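Local coordinates for charybdin (Charybdis maritima, PDB 2B7U), which is a single-chain plant ribosome-inactivating protein, with the mixed sheet and helical fold of that family, at residues A[44-49]-A[76-81]; A[90-95]-A[107-112]; A[122-127]-A[153-158]. All coordinates share one frame; numbering follows the deposited sequence.

Contact 1 of 3, residues A[44-49]-A[76-81]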
ATOM      1  N   PRO A  44     -12.324  -4.571  -6.281  1.00 13.84           N
ATOM      2  CA  PRO A  44     -11.439  -5.696  -6.459  1.00 13.32           C
ATOM      3  C   PRO A  44     -11.031  -6.335  -5.122  1.00 14.11           C
ATOM      4  O   PRO A  44     -10.868  -5.622  -4.125  1.00 14.48           O
ATOM      5  CB  PRO A  44     -10.220  -5.081  -7.163  1.00 14.31           C
ATOM      6  CG  PRO A  44     -10.321  -3.629  -6.935  1.00 14.70           C
ATOM      7  CD  PRO A  44     -11.744  -3.300  -6.732  1.00 13.82           C
ATOM      8  N   VAL A  45     -10.851  -7.649  -5.162  1.00 14.88           N
ATOM      9  CA  VAL A  45     -10.385  -8.470  -4.048  1.00 15.43           C
ATOM     10  C   VAL A  45      -9.017  -9.073  -4.432  1.00 15.61           C
ATOM     11  O   VAL A  45      -8.847  -9.626  -5.506  1.00 15.86           O
ATOM     12  CB  VAL A  45     -11.396  -9.554  -3.700  1.00 16.12           C
ATOM     13  CG1 VAL A  45     -10.947 -10.352  -2.485  1.00 17.78           C
ATOM     14  CG2 VAL A  45     -12.787  -8.927  -3.458  1.00 16.78           C
ATOM     15  N   LEU A  46      -8.065  -8.963  -3.525  1.00 14.38           N
ATOM     16  CA  LEU A  46      -6.696  -9.442  -3.747  1.00 14.71           C
ATOM     17  C   LEU A  46      -6.646 -10.963  -3.661  1.00 14.89           C
ATOM     18  O   LEU A  46      -7.513 -11.608  -3.038  1.00 14.78           O
ATOM     19  CB  LEU A  46      -5.768  -8.845  -2.709  1.00 14.34           C
ATOM     20  CG  LEU A  46      -5.597  -7.333  -2.844  1.00 14.35           C
ATOM     21  CD1 LEU A  46      -4.929  -6.742  -1.626  1.00 14.93           C
ATOM     22  CD2 LEU A  46      -4.834  -6.950  -4.077  1.00 17.26           C
ATOM     23  N   PRO A  47      -5.602 -11.550  -4.261  1.00 15.77           N
ATOM     24  CA  PRO A  47      -5.433 -12.989  -4.125  1.00 17.75           C
ATOM     25  C   PRO A  47      -5.252 -13.428  -2.688  1.00 19.81           C
ATOM     26  O   PRO A  47      -4.790 -12.653  -1.886  1.00 18.45           O
ATOM     27  CB  PRO A  47      -4.159 -13.295  -4.907  1.00 17.44           C
ATOM     28  CG  PRO A  47      -3.594 -12.034  -5.350  1.00 17.78           C
ATOM     29  CD  PRO A  47      -4.536 -10.908  -5.042  1.00 15.70           C
ATOM     30  N   LEU A  48      -5.696 -14.646  -2.401  1.00 24.44           N
ATOM     31  CA  LEU A  48      -5.333 -15.450  -1.225  1.00 29.37           C
ATOM     32  C   LEU A  48      -6.125 -16.762  -1.111  1.00 33.32           C
ATOM     33  O   LEU A  48      -6.838 -17.061  -0.127  1.00 35.00           O
ATOM     34  CB  LEU A  48      -5.211 -14.694   0.089  1.00 30.35           C
ATOM     35  CG  LEU A  48      -3.848 -14.092   0.387  1.00 30.13           C
ATOM     36  CD1 LEU A  48      -3.402 -14.206   1.810  1.00 31.19           C
ATOM     37  CD2 LEU A  48      -2.769 -14.691  -0.555  1.00 29.96           C
ATOM     38  N   TYR A  49      -5.937 -17.523  -2.185  1.00 38.57           N
ATOM     39  CA  TYR A  49      -6.132 -18.970  -2.258  1.00 41.74           C
ATOM     40  C   TYR A  49      -4.722 -19.582  -2.132  1.00 43.94           C
ATOM     41  O   TYR A  49      -4.501 -20.534  -1.365  1.00 44.79           O
ATOM     42  CB  TYR A  49      -6.803 -19.363  -3.591  1.00 42.80           C
ATOM     43  CG  TYR A  49      -6.482 -18.430  -4.755  1.00 43.99           C
ATOM     44  CD1 TYR A  49      -7.126 -17.192  -4.887  1.00 45.41           C
ATOM     45  CD2 TYR A  49      -5.523 -18.773  -5.706  1.00 45.62           C
ATOM     46  CE1 TYR A  49      -6.827 -16.326  -5.928  1.00 44.71           C
ATOM     47  CE2 TYR A  49      -5.215 -17.914  -6.761  1.00 45.34           C
ATOM     48  CZ  TYR A  49      -5.872 -16.695  -6.870  1.00 45.10           C
ATOM     49  OH  TYR A  49      -5.562 -15.859  -7.928  1.00 45.03           O
ATOM     50  N   ASP A  76      -0.583  -9.724  -2.350  1.00 17.75           N
ATOM     51  CA  ASP A  76      -1.698 -10.155  -1.514  1.00 17.97           C
ATOM     52  C   ASP A  76      -2.020  -9.191  -0.378  1.00 18.05           C
ATOM     53  O   ASP A  76      -3.161  -9.074   0.023  1.00 18.94           O
ATOM     54  CB  ASP A  76      -1.497 -11.600  -1.015  1.00 17.87           C
ATOM     55  CG  ASP A  76      -0.191 -11.802  -0.278  1.00 21.54           C
ATOM     56  OD1 ASP A  76       0.692 -10.908  -0.305  1.00 21.89           O
ATOM     57  OD2 ASP A  76      -0.037 -12.897   0.293  1.00 26.87           O
ATOM     58  N   ASP A  77      -1.035  -8.489   0.158  1.00 17.17           N
ATOM     59  CA  ASP A  77      -1.314  -7.538   1.232  1.00 17.45           C
ATOM     60  C   ASP A  77      -0.836  -6.109   0.991  1.00 16.60           C
ATOM     61  O   ASP A  77      -1.028  -5.265   1.855  1.00 16.65           O
ATOM     62  CB  ASP A  77      -0.825  -8.096   2.577  1.00 17.82           C
ATOM     63  CG  ASP A  77       0.663  -8.213   2.662  1.00 20.85           C
ATOM     64  OD1 ASP A  77       1.176  -8.716   3.698  1.00 24.51           O
ATOM     65  OD2 ASP A  77       1.355  -7.809   1.713  1.00 20.96           O
ATOM     66  N   LEU A  78      -0.275  -5.839  -0.187  1.00 14.99           N
ATOM     67  CA  LEU A  78       0.206  -4.528  -0.591  1.00 15.69           C
ATOM     68  C   LEU A  78       1.297  -3.944   0.314  1.00 15.55           C
ATOM     69  O   LEU A  78       1.516  -2.736   0.352  1.00 17.02           O
ATOM     70  CB  LEU A  78      -0.967  -3.545  -0.763  1.00 16.10           C
ATOM     71  CG  LEU A  78      -1.963  -3.964  -1.836  0.65 17.23           C
ATOM     72  CD1 LEU A  78      -3.048  -2.881  -2.025  0.65 14.86           C
ATOM     73  CD2 LEU A  78      -1.309  -4.300  -3.144  0.65 16.28           C
ATOM     74  N   VAL A  79       2.041  -4.822   0.971  1.00 16.01           N
ATOM     75  CA  VAL A  79       3.133  -4.414   1.819  1.00 16.40           C
ATOM     76  C   VAL A  79       4.417  -4.271   0.978  1.00 16.36           C
ATOM     77  O   VAL A  79       4.773  -5.132   0.174  1.00 15.64           O
ATOM     78  CB  VAL A  79       3.341  -5.415   2.962  1.00 16.78           C
ATOM     79  CG1 VAL A  79       4.592  -5.125   3.743  1.00 18.36           C
ATOM     80  CG2 VAL A  79       2.144  -5.392   3.914  1.00 18.15           C
ATOM     81  N   LEU A  80       5.103  -3.162   1.180  1.00 17.22           N
ATOM     82  CA  LEU A  80       6.361  -2.905   0.480  1.00 18.04           C
ATOM     83  C   LEU A  80       7.423  -3.889   0.990  1.00 17.78           C
ATOM     84  O   LEU A  80       7.595  -4.075   2.200  1.00 19.34           O
ATOM     85  CB  LEU A  80       6.762  -1.437   0.712  1.00 19.86           C
ATOM     86  CG  LEU A  80       7.575  -0.735  -0.376  1.00 24.06           C
ATOM     87  CD1 LEU A  80       7.343   0.762  -0.340  1.00 25.40           C
ATOM     88  CD2 LEU A  80       9.052  -1.060  -0.182  1.00 26.52           C
ATOM     89  N   ARG A  81       8.154  -4.537   0.084  1.00 15.20           N
ATOM     90  CA  ARG A  81       9.181  -5.489   0.507  1.00 15.38           C
ATOM     91  C   ARG A  81      10.615  -5.075   0.198  1.00 14.68           C
ATOM     92  O   ARG A  81      11.560  -5.504   0.885  1.00 14.67           O
ATOM     93  CB  ARG A  81       8.924  -6.868  -0.107  1.00 16.07           C
ATOM     94  CG  ARG A  81       9.864  -8.007   0.349  1.00 16.91           C
ATOM     95  CD  ARG A  81       9.994  -8.101   1.838  1.00 18.52           C
ATOM     96  NE  ARG A  81       8.705  -8.274   2.500  1.00 17.99           N
ATOM     97  CZ  ARG A  81       8.445  -7.903   3.755  1.00 19.90           C
ATOM     98  NH1 ARG A  81       9.392  -7.359   4.515  1.00 19.67           N
ATOM     99  NH2 ARG A  81       7.245  -8.093   4.266  1.00 22.48           N
TER
HETATM  100  O   HOH W   1      -5.227 -10.892   0.236  1.00 16.25           O
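Leu46 and Leu48 meet Asp76 from the chain just past strand 43-45. Asp76 lies in the turn between strands 67-74 and 80-84. The contact thus sets the exit of the 38-45 hairpin against a turn of the mixed sheet. Leu46 points toward this turn. Its CB lies 3.8 Å from Asp76 O. CG stands anti to its own carbonyl carbon (chi1 -67°), and Leu46 CG is 4.1 Å from the same Asp76 O. Leu46 CD1 makes the closest approach, 3.4 Å from Asp76 O. Leu46 CD1 also reaches Leu78 CG at 4.1 Å, but Leu78 was deposited in two conformers, so this touch is less certain. Outside the contact, Leu46 also packs on Leu35 of helix 21-35 and on Ile242.

Leu48 crosses the Asp76 side chain at a slant. Its CD2 methyl lies 3.4 Å from Asp76 CB and close to OD2, while CD1 is farther from that oxygen. Asp76 CB also faces Pro47 O at 3.6 Å.

One water joins the two backbones. It donates to Pro47 O at 2.8 Å and to Asp76 O, also at 2.8 Å. Beyond Asp76 the chain forms an Asx turn, in which Asp77 OD2 accepts from Val79 N and is met from above the carboxylate plane.

The segments are therefore joined by leucine methyls and a shared water, without a direct hydrogen bond between them. Asp76 O has both kinds of neighbour: it takes a hydrogen from the water while the apolar Leu46 CD1 lies against it.

Contact 2 of 3, residues A[90-95]-A[107-112]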
ATOM      1  N   LYS A  90      21.410  -2.594  -7.155  1.00 22.42           N
ATOM      2  CA  LYS A  90      21.431  -3.276  -5.867  1.00 21.99           C
ATOM      3  C   LYS A  90      20.028  -3.248  -5.277  1.00 20.43           C
ATOM      4  O   LYS A  90      19.404  -2.199  -5.258  1.00 20.16           O
ATOM      5  CB  LYS A  90      22.389  -2.576  -4.916  1.00 22.30           C
ATOM      6  CG  LYS A  90      22.353  -3.048  -3.482  1.00 23.51           C
ATOM      7  CD  LYS A  90      23.274  -2.205  -2.631  1.00 25.30           C
ATOM      8  CE  LYS A  90      23.508  -2.801  -1.273  1.00 29.07           C
ATOM      9  NZ  LYS A  90      22.548  -2.275  -0.289  1.00 33.31           N
ATOM     10  N   TRP A  91      19.555  -4.409  -4.821  1.00 19.06           N
ATOM     11  CA  TRP A  91      18.271  -4.540  -4.127  1.00 18.25           C
ATOM     12  C   TRP A  91      18.441  -4.445  -2.624  1.00 18.06           C
ATOM     13  O   TRP A  91      19.339  -5.076  -2.055  1.00 18.18           O
ATOM     14  CB  TRP A  91      17.615  -5.876  -4.467  1.00 18.46           C
ATOM     15  CG  TRP A  91      16.973  -5.855  -5.793  1.00 16.66           C
ATOM     16  CD1 TRP A  91      17.492  -6.309  -6.963  1.00 18.34           C
ATOM     17  CD2 TRP A  91      15.666  -5.349  -6.104  1.00 17.06           C
ATOM     18  NE1 TRP A  91      16.594  -6.123  -7.981  1.00 18.46           N
ATOM     19  CE2 TRP A  91      15.466  -5.530  -7.489  1.00 18.07           C
ATOM     20  CE3 TRP A  91      14.645  -4.761  -5.353  1.00 18.01           C
ATOM     21  CZ2 TRP A  91      14.269  -5.148  -8.133  1.00 17.33           C
ATOM     22  CZ3 TRP A  91      13.477  -4.369  -5.997  1.00 17.87           C
ATOM     23  CH2 TRP A  91      13.302  -4.559  -7.376  1.00 18.38           C
ATOM     24  N   LEU A  92      17.595  -3.626  -2.009  1.00 16.86           N
ATOM     25  CA  LEU A  92      17.477  -3.513  -0.565  1.00 16.75           C
ATOM     26  C   LEU A  92      16.143  -4.106  -0.184  1.00 16.03           C
ATOM     27  O   LEU A  92      15.157  -3.863  -0.865  1.00 16.83           O
ATOM     28  CB  LEU A  92      17.479  -2.054  -0.129  1.00 16.80           C
ATOM     29  CG  LEU A  92      18.771  -1.242  -0.189  1.00 18.87           C
ATOM     30  CD1 LEU A  92      19.834  -1.929   0.638  1.00 20.25           C
ATOM     31  CD2 LEU A  92      19.210  -1.006  -1.609  1.00 19.49           C
ATOM     32  N   GLU A  93      16.108  -4.850   0.917  1.00 16.41           N
ATOM     33  CA  GLU A  93      14.911  -5.539   1.342  1.00 16.01           C
ATOM     34  C   GLU A  93      14.568  -5.225   2.797  1.00 14.83           C
ATOM     35  O   GLU A  93      15.444  -5.254   3.664  1.00 14.55           O
ATOM     36  CB  GLU A  93      15.120  -7.057   1.142  1.00 15.66           C
ATOM     37  CG  GLU A  93      13.995  -7.911   1.633  1.00 18.00           C
ATOM     38  CD  GLU A  93      14.115  -9.373   1.254  1.00 18.51           C
ATOM     39  OE1 GLU A  93      13.360 -10.174   1.866  1.00 24.04           O
ATOM     40  OE2 GLU A  93      14.928  -9.720   0.368  1.00 20.46           O
ATOM     41  N   LEU A  94      13.291  -4.964   3.055  1.00 15.16           N
ATOM     42  CA  LEU A  94      12.792  -4.648   4.387  1.00 16.71           C
ATOM     43  C   LEU A  94      12.647  -5.926   5.194  1.00 18.02           C
ATOM     44  O   LEU A  94      12.294  -6.972   4.665  1.00 18.49           O
ATOM     45  CB  LEU A  94      11.441  -3.920   4.307  1.00 16.60           C
ATOM     46  CG  LEU A  94      11.549  -2.460   3.835  1.00 18.30           C
ATOM     47  CD1 LEU A  94      11.701  -2.339   2.330  1.00 21.53           C
ATOM     48  CD2 LEU A  94      10.324  -1.642   4.275  1.00 20.28           C
ATOM     49  N   GLU A  95      12.950  -5.837   6.477  1.00 18.95           N
ATOM     50  CA  GLU A  95      12.802  -6.964   7.392  1.00 20.90           C
ATOM     51  C   GLU A  95      11.361  -7.458   7.481  1.00 21.93           C
ATOM     52  O   GLU A  95      10.454  -6.733   7.152  1.00 20.73           O
ATOM     53  CB  GLU A  95      13.270  -6.541   8.793  1.00 20.07           C
ATOM     54  CG  GLU A  95      14.768  -6.328   8.915  1.00 20.97           C
ATOM     55  CD  GLU A  95      15.152  -5.608  10.205  1.00 21.23           C
ATOM     56  OE1 GLU A  95      16.346  -5.604  10.569  1.00 24.46           O
ATOM     57  OE2 GLU A  95      14.267  -5.024  10.852  1.00 24.43           O
ATOM     58  N   GLY A 107      19.600 -11.965  -3.529  1.00 25.36           N
ATOM     59  CA  GLY A 107      20.777 -11.116  -3.646  1.00 24.54           C
ATOM     60  C   GLY A 107      20.656  -9.771  -2.951  1.00 24.03           C
ATOM     61  O   GLY A 107      21.571  -8.947  -3.027  1.00 23.79           O
ATOM     62  N   SER A 108      19.544  -9.552  -2.263  1.00 22.86           N
ATOM     63  CA  SER A 108      19.304  -8.282  -1.575  1.00 22.30           C
ATOM     64  C   SER A 108      20.130  -8.122  -0.298  1.00 22.50           C
ATOM     65  O   SER A 108      20.581  -9.098   0.309  1.00 21.80           O
ATOM     66  CB  SER A 108      17.814  -8.132  -1.230  1.00 22.14           C
ATOM     67  OG  SER A 108      17.444  -9.003  -0.179  1.00 21.20           O
ATOM     68  N   GLU A 109      20.284  -6.867   0.098  1.00 22.07           N
ATOM     69  CA  GLU A 109      20.861  -6.471   1.370  1.00 22.79           C
ATOM     70  C   GLU A 109      19.697  -6.079   2.277  1.00 21.62           C
ATOM     71  O   GLU A 109      18.848  -5.318   1.863  1.00 20.35           O
ATOM     72  CB  GLU A 109      21.800  -5.288   1.123  1.00 22.80           C
ATOM     73  CG  GLU A 109      22.325  -4.582   2.363  1.00 25.73           C
ATOM     74  CD  GLU A 109      23.478  -3.655   2.032  1.00 26.95           C
ATOM     75  OE1 GLU A 109      23.362  -2.435   2.268  1.00 34.13           O
ATOM     76  OE2 GLU A 109      24.497  -4.139   1.490  1.00 33.19           O
ATOM     77  N   LEU A 110      19.616  -6.638   3.477  1.00 20.63           N
ATOM     78  CA  LEU A 110      18.536  -6.315   4.375  1.00 20.78           C
ATOM     79  C   LEU A 110      18.745  -4.963   5.012  1.00 20.35           C
ATOM     80  O   LEU A 110      19.838  -4.662   5.521  1.00 19.28           O
ATOM     81  CB  LEU A 110      18.391  -7.362   5.476  1.00 21.82           C
ATOM     82  CG  LEU A 110      17.908  -8.720   4.991  1.00 23.84           C
ATOM     83  CD1 LEU A 110      18.330  -9.804   6.000  1.00 26.65           C
ATOM     84  CD2 LEU A 110      16.414  -8.717   4.731  1.00 25.75           C
ATOM     85  N   LEU A 111      17.680  -4.178   5.011  1.00 18.86           N
ATOM     86  CA  LEU A 111      17.600  -2.896   5.706  1.00 18.89           C
ATOM     87  C   LEU A 111      17.404  -3.148   7.198  1.00 19.59           C
ATOM     88  O   LEU A 111      17.025  -4.258   7.619  1.00 19.45           O
ATOM     89  CB  LEU A 111      16.412  -2.092   5.177  1.00 18.49           C
ATOM     90  CG  LEU A 111      16.513  -1.733   3.696  1.00 17.31           C
ATOM     91  CD1 LEU A 111      15.162  -1.319   3.135  1.00 16.22           C
ATOM     92  CD2 LEU A 111      17.548  -0.622   3.513  1.00 18.87           C
ATOM     93  N   GLU A 112      17.636  -2.108   7.994  1.00 19.92           N
ATOM     94  CA  GLU A 112      17.529  -2.197   9.449  1.00 20.55           C
ATOM     95  C   GLU A 112      16.117  -1.940   9.940  1.00 20.05           C
ATOM     96  O   GLU A 112      15.909  -1.597  11.098  1.00 20.95           O
ATOM     97  CB  GLU A 112      18.492  -1.196  10.102  1.00 20.87           C
ATOM     98  CG  GLU A 112      19.937  -1.462   9.723  1.00 23.19           C
ATOM     99  CD  GLU A 112      20.921  -0.504  10.385  1.00 24.58           C
ATOM    100  OE1 GLU A 112      22.033  -0.318   9.827  1.00 30.18           O
ATOM    101  OE2 GLU A 112      20.609   0.026  11.482  1.00 29.55           O
TER
HETATM  102  O   HOH W   2      21.265  -6.677  -5.203  1.00 28.57           O
HETATM  103  O   HOH W   3      16.573  -4.308  12.831  1.00 30.34           O
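Leu92 pairs with Glu109 and Glu93 with Leu110 in parallel register, and three backbone hydrogen bonds alternate from strand to strand. Glu109 N donates to Trp91 O at 3.0 Å. Glu93 N donates to Glu109 O at 2.9 Å. Leu111 N donates to Glu93 O at 2.8 Å, and this bond is nearly straight at 172°. A water adds a link at one end, accepting from Trp91 N and donating to Gly107 O.

Leu92 and Glu109 lie on one face of the sheet, Glu93 and Leu110 on the other. Glu93 extends from a CG anti to its backbone N (chi1 176°) and lies beside Leu110, both pointing the same way. Its CG is 4.0 Å from Leu110 CD2. At the tip of the chain, Glu93 OE2 lies 2.7 Å from Ser108 OG. Ser108 OG is hydrogen-bonded to Ile105 O and to His103 ND1. The Glu93 carboxylate accepts from the backbone N of Leu104 and of Ile105, so the buried carboxylate is bonded to the chain just before Ser108.

Leu111 crosses Leu92 at about a right angle, with Leu111 CD2 3.9 Å from Leu92 CB. Its other methyl, Leu111 CD1, meets Leu94 CD1 at 3.7 Å. Arg154 and Leu158 of helix 151-170 cover this leucine group. At the more exposed side, Lys90 NZ forms a salt bridge with Glu109 OE1, but NZ is crowded in the model and its position is less sure.

Strand 91-93 also bonds to strand 80-84 on its other side. Strand 109-110 is outermost, so the pairing is a parallel pair at one edge of the mixed sheet, with leucines packed on helix 151-170, in the ribosome-inactivating protein fold.

Contact 3 of 3, residues A[122-127]-A[153-158]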
ATOM      1  N   ALA A 122      10.501   5.318  12.998  1.00 16.39           N
ATOM      2  CA  ALA A 122      11.698   5.315  13.853  1.00 16.61           C
ATOM      3  C   ALA A 122      12.971   5.435  13.033  1.00 16.33           C
ATOM      4  O   ALA A 122      13.866   6.172  13.403  1.00 17.30           O
ATOM      5  CB  ALA A 122      11.739   4.067  14.697  1.00 16.80           C
ATOM      6  N   ALA A 123      13.049   4.690  11.929  1.00 15.94           N
ATOM      7  CA  ALA A 123      14.211   4.766  11.035  1.00 15.96           C
ATOM      8  C   ALA A 123      14.290   6.135  10.367  1.00 16.22           C
ATOM      9  O   ALA A 123      15.367   6.700  10.205  1.00 16.87           O
ATOM     10  CB  ALA A 123      14.160   3.661   9.986  1.00 16.37           C
ATOM     11  N   ALA A 124      13.134   6.672   9.985  1.00 16.11           N
ATOM     12  CA  ALA A 124      13.074   8.008   9.399  1.00 16.44           C
ATOM     13  C   ALA A 124      13.310   9.118  10.421  1.00 17.77           C
ATOM     14  O   ALA A 124      13.611  10.260  10.054  1.00 18.30           O
ATOM     15  CB  ALA A 124      11.733   8.217   8.723  1.00 16.71           C
ATOM     16  N   GLN A 125      13.215   8.764  11.697  1.00 18.88           N
ATOM     17  CA  GLN A 125      13.252   9.716  12.809  1.00 20.48           C
ATOM     18  C   GLN A 125      12.264  10.860  12.555  1.00 20.99           C
ATOM     19  O   GLN A 125      12.564  12.032  12.813  1.00 22.18           O
ATOM     20  CB  GLN A 125      14.683  10.194  13.065  1.00 20.21           C
ATOM     21  CG  GLN A 125      15.631   9.017  13.287  1.00 20.22           C
ATOM     22  CD  GLN A 125      17.076   9.422  13.503  1.00 22.08           C
ATOM     23  OE1 GLN A 125      17.400  10.611  13.545  1.00 24.11           O
ATOM     24  NE2 GLN A 125      17.951   8.426  13.655  1.00 24.05           N
ATOM     25  N   GLN A 126      11.087  10.490  12.048  1.00 22.64           N
ATOM     26  CA  GLN A 126      10.068  11.456  11.646  1.00 23.83           C
ATOM     27  C   GLN A 126       8.722  10.750  11.599  1.00 24.29           C
ATOM     28  O   GLN A 126       8.644   9.622  11.125  1.00 22.99           O
ATOM     29  CB  GLN A 126      10.390  12.038  10.269  1.00 24.40           C
ATOM     30  CG  GLN A 126       9.412  13.135   9.830  1.00 24.94           C
ATOM     31  CD  GLN A 126       9.923  13.983   8.675  1.00 25.52           C
ATOM     32  OE1 GLN A 126      10.928  13.667   8.040  1.00 29.46           O
ATOM     33  NE2 GLN A 126       9.227  15.077   8.399  1.00 26.97           N
ATOM     34  N   ASP A 127       7.685  11.435  12.086  1.00 25.20           N
ATOM     35  CA  ASP A 127       6.328  10.876  12.160  1.00 26.10           C
ATOM     36  C   ASP A 127       5.633  10.854  10.794  1.00 25.40           C
ATOM     37  O   ASP A 127       5.830  11.758   9.972  1.00 24.90           O
ATOM     38  CB  ASP A 127       5.487  11.688  13.147  1.00 27.02           C
ATOM     39  CG  ASP A 127       6.037  11.642  14.570  1.00 31.45           C
ATOM     40  OD1 ASP A 127       5.981  12.690  15.267  1.00 37.49           O
ATOM     41  OD2 ASP A 127       6.526  10.558  14.989  1.00 36.53           O
ATOM     42  N   ASP A 153      16.930   8.960   5.000  1.00 19.01           N
ATOM     43  CA  ASP A 153      16.471   9.321   3.657  1.00 19.55           C
ATOM     44  C   ASP A 153      15.703   8.151   3.041  1.00 17.57           C
ATOM     45  O   ASP A 153      14.652   8.340   2.400  1.00 17.63           O
ATOM     46  CB  ASP A 153      17.643   9.602   2.716  1.00 20.45           C
ATOM     47  CG  ASP A 153      18.344  10.939   2.961  1.00 24.60           C
ATOM     48  OD1 ASP A 153      17.818  11.803   3.667  1.00 30.00           O
ATOM     49  OD2 ASP A 153      19.450  11.121   2.388  1.00 31.64           O
ATOM     50  N   ARG A 154      16.234   6.939   3.215  1.00 16.42           N
ATOM     51  CA  ARG A 154      15.594   5.759   2.630  1.00 15.49           C
ATOM     52  C   ARG A 154      14.237   5.515   3.264  1.00 15.27           C
ATOM     53  O   ARG A 154      13.230   5.328   2.561  1.00 15.04           O
ATOM     54  CB  ARG A 154      16.454   4.518   2.805  1.00 15.44           C
ATOM     55  CG  ARG A 154      17.759   4.553   2.027  1.00 15.69           C
ATOM     56  CD  ARG A 154      18.653   3.398   2.471  1.00 15.31           C
ATOM     57  NE  ARG A 154      19.685   3.115   1.469  1.00 15.63           N
ATOM     58  CZ  ARG A 154      20.524   2.084   1.504  1.00 15.32           C
ATOM     59  NH1 ARG A 154      20.572   1.260   2.541  1.00 15.09           N
ATOM     60  NH2 ARG A 154      21.342   1.879   0.478  1.00 16.74           N
ATOM     61  N   ALA A 155      14.203   5.532   4.588  1.00 15.15           N
ATOM     62  CA  ALA A 155      12.959   5.250   5.312  1.00 14.94           C
ATOM     63  C   ALA A 155      11.898   6.321   5.029  1.00 15.43           C
ATOM     64  O   ALA A 155      10.715   6.006   4.790  1.00 15.10           O
ATOM     65  CB  ALA A 155      13.226   5.141   6.785  1.00 15.23           C
ATOM     66  N   ARG A 156      12.296   7.588   5.008  1.00 16.01           N
ATOM     67  CA  ARG A 156      11.335   8.653   4.749  1.00 16.80           C
ATOM     68  C   ARG A 156      10.737   8.490   3.364  1.00 15.00           C
ATOM     69  O   ARG A 156       9.527   8.626   3.141  1.00 15.42           O
ATOM     70  CB  ARG A 156      11.983  10.028   4.862  1.00 16.74           C
ATOM     71  CG  ARG A 156      10.971  11.168   4.735  1.00 19.97           C
ATOM     72  CD  ARG A 156      11.663  12.527   4.768  1.00 22.39           C
ATOM     73  NE  ARG A 156      10.721  13.611   5.044  1.00 28.08           N
ATOM     74  CZ  ARG A 156       9.851  14.094   4.161  1.00 30.99           C
ATOM     75  NH1 ARG A 156       9.019  15.087   4.507  1.00 30.27           N
ATOM     76  NH2 ARG A 156       9.812  13.587   2.933  1.00 34.16           N
ATOM     77  N   SER A 157      11.602   8.196   2.405  1.00 14.46           N
ATOM     78  CA  SER A 157      11.177   8.053   1.048  1.00 13.78           C
ATOM     79  C   SER A 157      10.240   6.855   0.868  1.00 13.08           C
ATOM     80  O   SER A 157       9.286   6.927   0.083  1.00 13.96           O
ATOM     81  CB  SER A 157      12.394   7.923   0.150  1.00 14.31           C
ATOM     82  OG  SER A 157      13.183   9.097   0.223  1.00 15.87           O
ATOM     83  N   LEU A 158      10.539   5.750   1.555  1.00 13.44           N
ATOM     84  CA  LEU A 158       9.658   4.578   1.521  1.00 14.10           C
ATOM     85  C   LEU A 158       8.287   4.855   2.158  1.00 14.71           C
ATOM     86  O   LEU A 158       7.261   4.330   1.679  1.00 13.55           O
ATOM     87  CB  LEU A 158      10.357   3.370   2.162  1.00 14.91           C
ATOM     88  CG  LEU A 158      11.540   2.800   1.358  1.00 14.09           C
ATOM     89  CD1 LEU A 158      12.332   1.752   2.183  1.00 17.64           C
ATOM     90  CD2 LEU A 158      11.112   2.172   0.009  1.00 15.38           C
TER
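Ala124 and Gln126, which flank Gln125, the C-prime residue of the Schellman motif that ends helix 117-124, meet Ala155 and Arg156 of helix 151-170. Gln125 has the positive phi of that position. Gln126 N bonds back to Ala121 O, and Gln125 N makes a weak bond to Ala122 O. Gln126, past the turn, has its CB directed toward helix 151-170.

The two backbones come close, with Ala124 CA and Ala155 CA 4.9 Å apart. The methyl of Ala155 makes most of the apolar contact. Ala155 CB is 3.6 Å from Ala123 CB and 3.9 Å from Ala124 CB. It also lies 3.5 Å from the backbone N of Ala124. Ala124 CB in turn lies over the helix backbone, 3.8 Å from Arg156 N. Such small side chains let the two backbones approach closely here. Around these methyls, Ala123 also packs on Phe113 and on Thr151, and Ala124 on Ile159.

The polar part is one bond between long side chains. Gln126 CG is anti to its backbone N (chi1 -176°), and the chain runs on extended. Arg156 is also extended from CG to NE, and the two cross obliquely. Arg156 NE donates to Gln126 OE1 at 3.0 Å. The oxygen sits at the edge of the guanidinium, near its plane, but NE is 43° out of the amide carbonyl plane. The N-H to OE1 line is bent, at 146°. At the other end of the same amide, NE2 makes a weak hydrogen bond to Asp130 O.

The contact as a whole is alanine-lined helix packing, with a Schellman-capped helix end laid on the long helix 151-170.

How the contacts relate
From the N terminus the three contacts come in series, none nested or crossed. Contact 1 closes a span that is largely strand, joining the 38-45 hairpin region to a turn of the mixed sheet. Strand 80-84 then leads on to contact 2, whose short loop ends at the sheet edge. Here Arg81 O probably bonds to Leu94 N, so contacts 1 and 2 meet as neighbouring strands. The chain passes next into helix 117-124, and contact 3 closes a mostly helical span on helix 151-170. That helix ties all three together: its Leu158 touches Leu80 of contact 1, and it lies against contact 2 as well.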